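Local coordinates for cytosolic IMP-GMP specific 5'-nucleotidase (Legionella pneumophila subsp. pneumophila, PDB 4OHF), which probably hydrolyses purine nucleoside 5'-monophosphates such as IMP and GMP with the help of magnesium, and binds GMP, at residues D75-K83 and S93-S101; E188-F198 and K433-P442. All blocks are in the same frame, centred on the assembly; numbering follows the deposited sequence.

Contact 1 of 2, residues D75-K83 and S93-S101; sequences DSKNGNILK and SYHGTKQIS
The carbonyl O of Tyr94 takes two donors from the facing strand: Ile81 N gives it a hydrogen bond of 2.8 Å, N-H...O angle 162°, and Asn80 CA adds a weaker C-H...O contact at 3.2 Å. The return bond, Tyr94 N to Ile81 O at 3.0 Å, completes an antiparallel hydrogen-bonded pair, and Ser93 CA approaches that same Ile81 O. Strands 80-83 and 93-95 run at 170° with axes 4.6 Å apart, as antiparallel neighbours; the short connection between strands 80-84 and 90-95 makes them a beta hairpin. On one face the Leu82 side chain lies beside Ser93; Ile81 and Tyr94 occupy the other face, where both also meet Trp406. At the end away from the hairpin's own connection, the His95 ring reaches toward the 75-80 turn because CG stands anti to the backbone N (chi1 179°), and Asn78 O lies at the ring edge, near its plane. That turn is an Asx motif, Asp75 OD2 accepting from Asn78 N, with a G1 bulge at Gly79. Across from it, a type II' turn from His95 to Lys98 leads into strand 98-99. The hydrogen bonds that geometry settles across the pair are both main-chain, so they fix the observed Ile81-Tyr94 register without calling on a side-chain group.

Contact 2 of 2, residues E188-F198 and K433-P442; sequences EKEVVEGLKHF and KLSDLLEHSP
The Phe198 ring is clamped on both faces: Pro442 CB sits 3.7 Å from its centroid, 4° off the normal, and Leu438 CD2 lies 3.8 Å from it on the opposite face. Both are CH-pi contacts centred over the ring. The neighbouring His197 imidazole is met differently, with the carbonyl O of Leu438 near its plane at the edge and Pro442 CD approaching obliquely, 3.6 Å from CE1. Tyr201 meets the same imidazole nearly at right angles.

Leu438 is a knob in a hole formed by Val191, Gly194, Leu195 and Phe198. Its CB lies 3.6 Å from Gly194 CA, so the glycine lets the backbones come close, and its CD1 reaches Leu195 CD2 at 3.9 Å. These contacts lay the weakly bonded helix 434-438 against helix 189-198 at a crossing angle of 36°. In the HAD-type fold the pair packs against the central mixed sheet: Leu195 and Phe198 touch strand 19-22, which leads to the magnesium ligand Asp23, while Leu437 touches strand 429-431.

Toward the N-terminal ends the chemistry turns polar. Glu188, extended with CG anti to the backbone N (chi1 172°), brings OE1 to Ser435 OG as a hydrogen-bond acceptor, although the modelled length is too short to take literally. Its OE2 receives a bond from a water, which in turn accepts from Ser435 N at 3.2 Å. Glu188 OE2 is also in a salt bridge with Arg30. Lys433 CE passes 3.7 Å from Glu188 OE1, but Lys433 NZ forms a salt bridge with Asp436 OD2, 3.2 Å. Ile366 of the second subunit packs on Glu190 and Glu439.

From the N terminus, the chain first passes through strand 19-22 and the magnesium ligands Asp23 and Asp25, then enters contact 1, which closes a short local hairpin. The connector of that hairpin carries Arg86 and Tyr87 of the GMP pocket. Contact 2 opens only later, so the two lie in series, neither nested nor crossing. Its loop spans 234 residues and includes Asp303, the third magnesium ligand, and Tyr421, which joins the GMP pocket. Contact 1 belongs to the five-stranded antiparallel sheet, whereas contact 2 ties together two helices beside the large mixed sheet. Their centres are 41 Å apart, on opposite sides of the chain's centre.

Contact 1 of 2, residues D75-K83 and S93-S101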
loop_
_atom_site.group_PDB
_atom_site.type_symbol
_atom_site.label_atom_id
_atom_site.label_comp_id
_atom_site.label_asym_id
_atom_site.label_seq_id
_atom_site.Cartn_x
_atom_site.Cartn_y
_atom_site.Cartn_z
ATOM N N ASP B 75 -6.770 -17.233 11.281
ATOM C CA ASP B 75 -5.712 -16.363 11.791
ATOM C C ASP B 75 -4.469 -17.245 11.784
ATOM O O ASP B 75 -4.176 -17.921 12.770
ATOM C CB ASP B 75 -6.053 -15.911 13.220
ATOM C CG ASP B 75 -4.954 -15.072 13.856
ATOM O OD1 ASP B 75 -5.224 -14.464 14.917
ATOM O OD2 ASP B 75 -3.829 -15.025 13.310
ATOM N N SER B 76 -3.767 -17.254 10.652
ATOM C CA SER B 76 -2.577 -18.084 10.482
ATOM C C SER B 76 -1.493 -17.761 11.493
ATOM O O SER B 76 -0.786 -18.647 11.970
ATOM C CB SER B 76 -2.033 -17.944 9.052
ATOM O OG SER B 76 -1.878 -16.584 8.691
ATOM N N LYS B 77 -1.382 -16.485 11.832
ATOM C CA LYS B 77 -0.385 -16.038 12.784
ATOM C C LYS B 77 -0.462 -16.839 14.083
ATOM O O LYS B 77 0.528 -17.413 14.520
ATOM C CB LYS B 77 -0.588 -14.549 13.069
ATOM C CG LYS B 77 0.319 -13.933 14.140
ATOM C CD LYS B 77 -0.293 -12.611 14.616
ATOM C CE LYS B 77 0.502 -11.937 15.727
ATOM N NZ LYS B 77 -0.322 -10.865 16.374
ATOM N N ASN B 78 -1.642 -16.903 14.687
ATOM C CA ASN B 78 -1.793 -17.608 15.955
ATOM C C ASN B 78 -2.504 -18.958 15.904
ATOM O O ASN B 78 -2.934 -19.470 16.943
ATOM C CB ASN B 78 -2.516 -16.703 16.947
ATOM C CG ASN B 78 -1.980 -15.295 16.929
ATOM O OD1 ASN B 78 -0.773 -15.087 17.024
ATOM N ND2 ASN B 78 -2.873 -14.315 16.805
ATOM N N GLY B 79 -2.624 -19.537 14.709
ATOM C CA GLY B 79 -3.291 -20.822 14.573
ATOM C C GLY B 79 -4.702 -20.837 15.147
ATOM O O GLY B 79 -5.097 -21.789 15.819
ATOM N N ASN B 80 -5.463 -19.780 14.877
ATOM C CA ASN B 80 -6.838 -19.676 15.370
ATOM C C ASN B 80 -7.871 -19.561 14.245
ATOM O O ASN B 80 -7.542 -19.204 13.112
ATOM C CB ASN B 80 -6.985 -18.461 16.298
ATOM C CG ASN B 80 -6.087 -18.543 17.521
ATOM O OD1 ASN B 80 -5.970 -19.594 18.159
ATOM N ND2 ASN B 80 -5.460 -17.422 17.865
ATOM N N ILE B 81 -9.122 -19.863 14.571
ATOM C CA ILE B 81 -10.202 -19.780 13.607
ATOM C C ILE B 81 -11.261 -18.870 14.201
ATOM O O ILE B 81 -11.695 -19.075 15.329
ATOM C CB ILE B 81 -10.791 -21.164 13.313
ATOM C CG1 ILE B 81 -9.694 -22.085 12.756
ATOM C CG2 ILE B 81 -11.939 -21.036 12.307
ATOM C CD1 ILE B 81 -10.186 -23.499 12.420
ATOM N N LEU B 82 -11.686 -17.874 13.426
ATOM C CA LEU B 82 -12.652 -16.892 13.907
ATOM C C LEU B 82 -13.999 -16.765 13.197
ATOM O O LEU B 82 -14.108 -16.975 11.992
ATOM C CB LEU B 82 -11.981 -15.517 13.891
ATOM C CG LEU B 82 -10.507 -15.471 14.322
ATOM C CD1 LEU B 82 -9.997 -14.059 14.171
ATOM C CD2 LEU B 82 -10.348 -15.932 15.773
ATOM N N LYS B 83 -15.009 -16.397 13.979
ATOM C CA LYS B 83 -16.379 -16.153 13.515
ATOM C C LYS B 83 -16.499 -14.622 13.660
ATOM O O LYS B 83 -16.570 -14.105 14.778
ATOM C CB LYS B 83 -17.390 -16.816 14.459
ATOM C CG LYS B 83 -18.652 -17.426 13.818
ATOM C CD LYS B 83 -19.517 -16.440 13.061
ATOM C CE LYS B 83 -20.786 -17.101 12.542
ATOM N NZ LYS B 83 -21.678 -17.567 13.637
ATOM N N SER B 93 -14.153 -17.510 18.886
ATOM C CA SER B 93 -12.911 -18.030 18.344
ATOM C C SER B 93 -12.433 -19.342 18.955
ATOM O O SER B 93 -12.791 -19.699 20.078
ATOM C CB SER B 93 -11.810 -16.976 18.490
ATOM O OG SER B 93 -11.633 -16.614 19.850
ATOM N N TYR B 94 -11.612 -20.050 18.189
ATOM C CA TYR B 94 -11.046 -21.317 18.615
ATOM C C TYR B 94 -9.563 -21.383 18.234
ATOM O O TYR B 94 -9.139 -20.810 17.223
ATOM C CB TYR B 94 -11.770 -22.494 17.939
ATOM C CG TYR B 94 -13.168 -22.812 18.440
ATOM C CD1 TYR B 94 -14.231 -21.935 18.225
ATOM C CD2 TYR B 94 -13.431 -24.007 19.114
ATOM C CE1 TYR B 94 -15.521 -22.239 18.672
ATOM C CE2 TYR B 94 -14.716 -24.323 19.564
ATOM C CZ TYR B 94 -15.754 -23.435 19.343
ATOM O OH TYR B 94 -17.020 -23.721 19.811
ATOM N N HIS B 95 -8.775 -22.051 19.071
ATOM C CA HIS B 95 -7.364 -22.261 18.772
ATOM C C HIS B 95 -7.375 -23.757 18.481
ATOM O O HIS B 95 -7.432 -24.575 19.396
ATOM C CB HIS B 95 -6.475 -21.967 19.980
ATOM C CG HIS B 95 -5.017 -22.196 19.721
ATOM N ND1 HIS B 95 -4.245 -21.329 18.976
ATOM C CD2 HIS B 95 -4.200 -23.218 20.071
ATOM C CE1 HIS B 95 -3.017 -21.807 18.878
ATOM N NE2 HIS B 95 -2.964 -22.953 19.534
ATOM N N GLY B 96 -7.361 -24.112 17.203
ATOM C CA GLY B 96 -7.433 -25.513 16.847
ATOM C C GLY B 96 -8.851 -25.971 17.117
ATOM O O GLY B 96 -9.801 -25.382 16.602
ATOM N N THR B 97 -9.008 -27.002 17.938
ATOM C CA THR B 97 -10.336 -27.511 18.263
ATOM C C THR B 97 -10.827 -26.895 19.560
ATOM O O THR B 97 -12.029 -26.823 19.810
ATOM C CB THR B 97 -10.318 -29.041 18.435
ATOM O OG1 THR B 97 -9.829 -29.653 17.233
ATOM C CG2 THR B 97 -11.722 -29.560 18.730
ATOM N N LYS B 98 -9.885 -26.452 20.382
ATOM C CA LYS B 98 -10.205 -25.852 21.671
ATOM C C LYS B 98 -10.770 -24.444 21.495
ATOM O O LYS B 98 -10.210 -23.634 20.756
ATOM C CB LYS B 98 -8.941 -25.812 22.548
ATOM C CG LYS B 98 -9.144 -25.263 23.962
ATOM C CD LYS B 98 -9.962 -26.213 24.835
ATOM C CE LYS B 98 -9.226 -27.530 25.085
ATOM N NZ LYS B 98 -10.018 -28.483 25.929
ATOM N N GLN B 99 -11.881 -24.159 22.166
ATOM C CA GLN B 99 -12.489 -22.843 22.080
ATOM C C GLN B 99 -11.782 -21.887 23.023
ATOM O O GLN B 99 -11.510 -22.236 24.163
ATOM C CB GLN B 99 -13.972 -22.890 22.459
ATOM C CG GLN B 99 -14.623 -21.500 22.470
ATOM C CD GLN B 99 -16.081 -21.516 22.889
ATOM O OE1 GLN B 99 -16.428 -22.046 23.937
ATOM N NE2 GLN B 99 -16.936 -20.924 22.075
ATOM N N ILE B 100 -11.488 -20.682 22.545
ATOM C CA ILE B 100 -10.835 -19.674 23.368
ATOM C C ILE B 100 -11.893 -18.970 24.228
ATOM O O ILE B 100 -13.011 -18.730 23.770
ATOM C CB ILE B 100 -10.128 -18.626 22.500
ATOM C CG1 ILE B 100 -9.124 -19.314 21.571
ATOM C CG2 ILE B 100 -9.439 -17.612 23.385
ATOM C CD1 ILE B 100 -8.545 -18.419 20.500
ATOM N N SER B 101 -11.543 -18.656 25.473
ATOM C CA SER B 101 -12.465 -17.987 26.391
ATOM C C SER B 101 -12.490 -16.486 26.115
ATOM O O SER B 101 -11.550 -15.933 25.537
ATOM C CB SER B 101 -12.040 -18.227 27.846
ATOM O OG SER B 101 -10.805 -17.582 28.143
#

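Contact 2 of 2, residues E188-F198 and K433-P442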
loop_
_atom_site.group_PDB
_atom_site.type_symbol
_atom_site.label_atom_id
_atom_site.label_comp_id
_atom_site.label_asym_id
_atom_site.label_seq_id
_atom_site.Cartn_x
_atom_site.Cartn_y
_atom_site.Cartn_z
ATOM N N GLU B 188 -30.550 -32.925 -11.590
ATOM C CA GLU B 188 -31.810 -32.268 -11.282
ATOM C C GLU B 188 -32.511 -31.833 -12.555
ATOM O O GLU B 188 -32.048 -30.924 -13.240
ATOM C CB GLU B 188 -31.557 -31.049 -10.375
ATOM C CG GLU B 188 -32.777 -30.149 -10.140
ATOM C CD GLU B 188 -32.461 -28.908 -9.302
ATOM O OE1 GLU B 188 -33.374 -28.076 -9.106
ATOM O OE2 GLU B 188 -31.310 -28.765 -8.837
ATOM N N LYS B 189 -33.624 -32.486 -12.865
ATOM C CA LYS B 189 -34.402 -32.155 -14.051
ATOM C C LYS B 189 -34.728 -30.666 -14.135
ATOM O O LYS B 189 -34.588 -30.048 -15.185
ATOM C CB LYS B 189 -35.707 -32.964 -14.071
ATOM C CG LYS B 189 -36.656 -32.587 -15.207
ATOM C CD LYS B 189 -37.785 -33.606 -15.431
ATOM C CE LYS B 189 -38.740 -33.717 -14.237
ATOM N NZ LYS B 189 -38.100 -34.304 -13.021
ATOM N N GLU B 190 -35.152 -30.090 -13.023
ATOM C CA GLU B 190 -35.512 -28.681 -12.994
ATOM C C GLU B 190 -34.487 -27.744 -13.652
ATOM O O GLU B 190 -34.865 -26.797 -14.343
ATOM C CB GLU B 190 -35.768 -28.239 -11.550
ATOM C CG GLU B 190 -36.987 -28.886 -10.862
ATOM C CD GLU B 190 -36.891 -30.419 -10.721
ATOM O OE1 GLU B 190 -35.858 -30.944 -10.244
ATOM O OE2 GLU B 190 -37.872 -31.107 -11.081
ATOM N N VAL B 191 -33.197 -27.996 -13.442
ATOM C CA VAL B 191 -32.162 -27.145 -14.021
ATOM C C VAL B 191 -32.330 -27.049 -15.527
ATOM O O VAL B 191 -32.351 -25.954 -16.080
ATOM C CB VAL B 191 -30.728 -27.669 -13.714
ATOM C CG1 VAL B 191 -29.708 -26.908 -14.541
ATOM C CG2 VAL B 191 -30.413 -27.506 -12.244
ATOM N N VAL B 192 -32.450 -28.201 -16.184
ATOM C CA VAL B 192 -32.619 -28.236 -17.630
ATOM C C VAL B 192 -33.910 -27.543 -18.054
ATOM O O VAL B 192 -33.908 -26.727 -18.980
ATOM C CB VAL B 192 -32.590 -29.688 -18.157
ATOM C CG1 VAL B 192 -33.099 -29.751 -19.585
ATOM C CG2 VAL B 192 -31.158 -30.206 -18.119
ATOM N N GLU B 193 -35.010 -27.854 -17.383
ATOM C CA GLU B 193 -36.270 -27.207 -17.726
ATOM C C GLU B 193 -36.104 -25.701 -17.566
ATOM O O GLU B 193 -36.561 -24.916 -18.406
ATOM C CB GLU B 193 -37.411 -27.693 -16.826
ATOM C CG GLU B 193 -37.714 -29.186 -16.900
ATOM C CD GLU B 193 -37.617 -29.757 -18.326
ATOM O OE1 GLU B 193 -38.154 -29.123 -19.276
ATOM O OE2 GLU B 193 -37.005 -30.848 -18.491
ATOM N N GLY B 194 -35.435 -25.307 -16.487
ATOM C CA GLY B 194 -35.208 -23.903 -16.205
ATOM C C GLY B 194 -34.449 -23.178 -17.291
ATOM O O GLY B 194 -34.833 -22.084 -17.706
ATOM N N LEU B 195 -33.357 -23.775 -17.747
ATOM C CA LEU B 195 -32.583 -23.168 -18.802
ATOM C C LEU B 195 -33.471 -23.009 -20.030
ATOM O O LEU B 195 -33.548 -21.927 -20.620
ATOM C CB LEU B 195 -31.366 -24.032 -19.125
ATOM C CG LEU B 195 -30.325 -24.029 -18.005
ATOM C CD1 LEU B 195 -29.234 -25.040 -18.292
ATOM C CD2 LEU B 195 -29.749 -22.637 -17.872
ATOM N N LYS B 196 -34.153 -24.084 -20.408
ATOM C CA LYS B 196 -35.031 -24.031 -21.560
ATOM C C LYS B 196 -36.016 -22.893 -21.368
ATOM O O LYS B 196 -36.230 -22.079 -22.261
ATOM C CB LYS B 196 -35.773 -25.348 -21.726
ATOM C CG LYS B 196 -34.955 -26.435 -22.391
ATOM C CD LYS B 196 -35.877 -27.549 -22.826
ATOM C CE LYS B 196 -35.143 -28.710 -23.465
ATOM N NZ LYS B 196 -36.099 -29.740 -23.978
ATOM N N HIS B 197 -36.606 -22.827 -20.188
ATOM C CA HIS B 197 -37.538 -21.763 -19.902
ATOM C C HIS B 197 -36.913 -20.429 -20.310
ATOM O O HIS B 197 -37.410 -19.745 -21.200
ATOM C CB HIS B 197 -37.860 -21.734 -18.414
ATOM C CG HIS B 197 -39.004 -20.835 -18.063
ATOM N ND1 HIS B 197 -39.114 -20.215 -16.836
ATOM C CD2 HIS B 197 -40.099 -20.466 -18.774
ATOM C CE1 HIS B 197 -40.226 -19.499 -16.807
ATOM N NE2 HIS B 197 -40.842 -19.635 -17.970
ATOM N N PHE B 198 -35.812 -20.067 -19.657
ATOM C CA PHE B 198 -35.125 -18.809 -19.945
ATOM C C PHE B 198 -34.763 -18.593 -21.411
ATOM O O PHE B 198 -34.948 -17.499 -21.940
ATOM C CB PHE B 198 -33.855 -18.678 -19.095
ATOM C CG PHE B 198 -34.085 -18.062 -17.743
ATOM C CD1 PHE B 198 -33.313 -16.986 -17.320
ATOM C CD2 PHE B 198 -35.070 -18.546 -16.894
ATOM C CE1 PHE B 198 -33.522 -16.399 -16.071
ATOM C CE2 PHE B 198 -35.283 -17.965 -15.643
ATOM C CZ PHE B 198 -34.507 -16.890 -15.237
ATOM N N LYS B 433 -30.082 -22.642 -4.648
ATOM C CA LYS B 433 -29.625 -23.293 -5.874
ATOM C C LYS B 433 -30.196 -22.643 -7.134
ATOM O O LYS B 433 -31.261 -22.035 -7.117
ATOM C CB LYS B 433 -29.968 -24.795 -5.851
ATOM C CG LYS B 433 -31.454 -25.111 -5.740
ATOM C CD LYS B 433 -31.697 -26.606 -5.778
ATOM C CE LYS B 433 -33.171 -26.913 -5.636
ATOM N NZ LYS B 433 -33.672 -26.225 -4.418
ATOM N N LEU B 434 -29.473 -22.787 -8.230
ATOM C CA LEU B 434 -29.836 -22.202 -9.512
ATOM C C LEU B 434 -31.279 -22.406 -9.997
ATOM O O LEU B 434 -31.891 -21.474 -10.548
ATOM C CB LEU B 434 -28.867 -22.715 -10.567
ATOM C CG LEU B 434 -28.977 -22.157 -11.977
ATOM C CD1 LEU B 434 -28.754 -20.622 -11.990
ATOM C CD2 LEU B 434 -27.929 -22.855 -12.812
ATOM N N SER B 435 -31.830 -23.603 -9.813
ATOM C CA SER B 435 -33.190 -23.845 -10.279
ATOM C C SER B 435 -34.164 -22.955 -9.504
ATOM O O SER B 435 -35.291 -22.720 -9.945
ATOM C CB SER B 435 -33.564 -25.331 -10.131
ATOM O OG SER B 435 -33.639 -25.722 -8.773
ATOM N N ASP B 436 -33.738 -22.464 -8.343
ATOM C CA ASP B 436 -34.595 -21.570 -7.571
ATOM C C ASP B 436 -34.798 -20.344 -8.464
ATOM O O ASP B 436 -35.918 -19.901 -8.706
ATOM C CB ASP B 436 -33.931 -21.171 -6.242
ATOM C CG ASP B 436 -33.907 -22.317 -5.226
ATOM O OD1 ASP B 436 -33.166 -22.207 -4.212
ATOM O OD2 ASP B 436 -34.627 -23.326 -5.439
ATOM N N LEU B 437 -33.707 -19.806 -8.979
ATOM C CA LEU B 437 -33.814 -18.659 -9.859
ATOM C C LEU B 437 -34.510 -19.016 -11.176
ATOM O O LEU B 437 -35.454 -18.336 -11.583
ATOM C CB LEU B 437 -32.430 -18.076 -10.153
ATOM C CG LEU B 437 -32.409 -16.969 -11.209
ATOM C CD1 LEU B 437 -33.261 -15.804 -10.739
ATOM C CD2 LEU B 437 -30.981 -16.527 -11.462
ATOM N N LEU B 438 -34.066 -20.083 -11.834
ATOM C CA LEU B 438 -34.638 -20.445 -13.129
ATOM C C LEU B 438 -36.116 -20.797 -13.100
ATOM O O LEU B 438 -36.741 -20.946 -14.145
ATOM C CB LEU B 438 -33.841 -21.587 -13.760
ATOM C CG LEU B 438 -32.348 -21.319 -13.972
ATOM C CD1 LEU B 438 -31.687 -22.568 -14.519
ATOM C CD2 LEU B 438 -32.157 -20.156 -14.918
ATOM N N GLU B 439 -36.677 -20.914 -11.905
ATOM C CA GLU B 439 -38.085 -21.256 -11.748
ATOM C C GLU B 439 -38.924 -19.970 -11.730
ATOM O O GLU B 439 -40.150 -20.003 -11.750
ATOM C CB GLU B 439 -38.278 -22.012 -10.435
ATOM C CG GLU B 439 -39.283 -23.125 -10.517
ATOM C CD GLU B 439 -38.734 -24.320 -11.265
ATOM O OE1 GLU B 439 -37.998 -25.121 -10.646
ATOM O OE2 GLU B 439 -39.027 -24.450 -12.473
ATOM N N HIS B 440 -38.239 -18.838 -11.644
ATOM C CA HIS B 440 -38.885 -17.535 -11.653
ATOM C C HIS B 440 -39.047 -17.084 -13.093
ATOM O O HIS B 440 -38.506 -17.685 -14.022
ATOM C CB HIS B 440 -38.039 -16.511 -10.903
ATOM C CG HIS B 440 -38.103 -16.654 -9.419
ATOM N ND1 HIS B 440 -37.630 -17.765 -8.756
ATOM C CD2 HIS B 440 -38.608 -15.835 -8.466
ATOM C CE1 HIS B 440 -37.841 -17.624 -7.459
ATOM N NE2 HIS B 440 -38.433 -16.461 -7.255
ATOM N N SER B 441 -39.790 -16.006 -13.269
ATOM C CA SER B 441 -40.025 -15.450 -14.594
ATOM C C SER B 441 -38.765 -14.778 -15.121
ATOM O O SER B 441 -38.179 -13.934 -14.451
ATOM C CB SER B 441 -41.149 -14.421 -14.522
ATOM O OG SER B 441 -41.250 -13.708 -15.737
ATOM N N PRO B 442 -38.326 -15.144 -16.327
ATOM C CA PRO B 442 -37.124 -14.504 -16.857
ATOM C C PRO B 442 -37.333 -13.014 -17.131
ATOM O O PRO B 442 -36.522 -12.395 -17.806
ATOM C CB PRO B 442 -36.838 -15.301 -18.127
ATOM C CG PRO B 442 -38.189 -15.780 -18.535
ATOM C CD PRO B 442 -38.809 -16.195 -17.238
HETATM O O HOH W 1 -29.948 -26.120 -9.146
#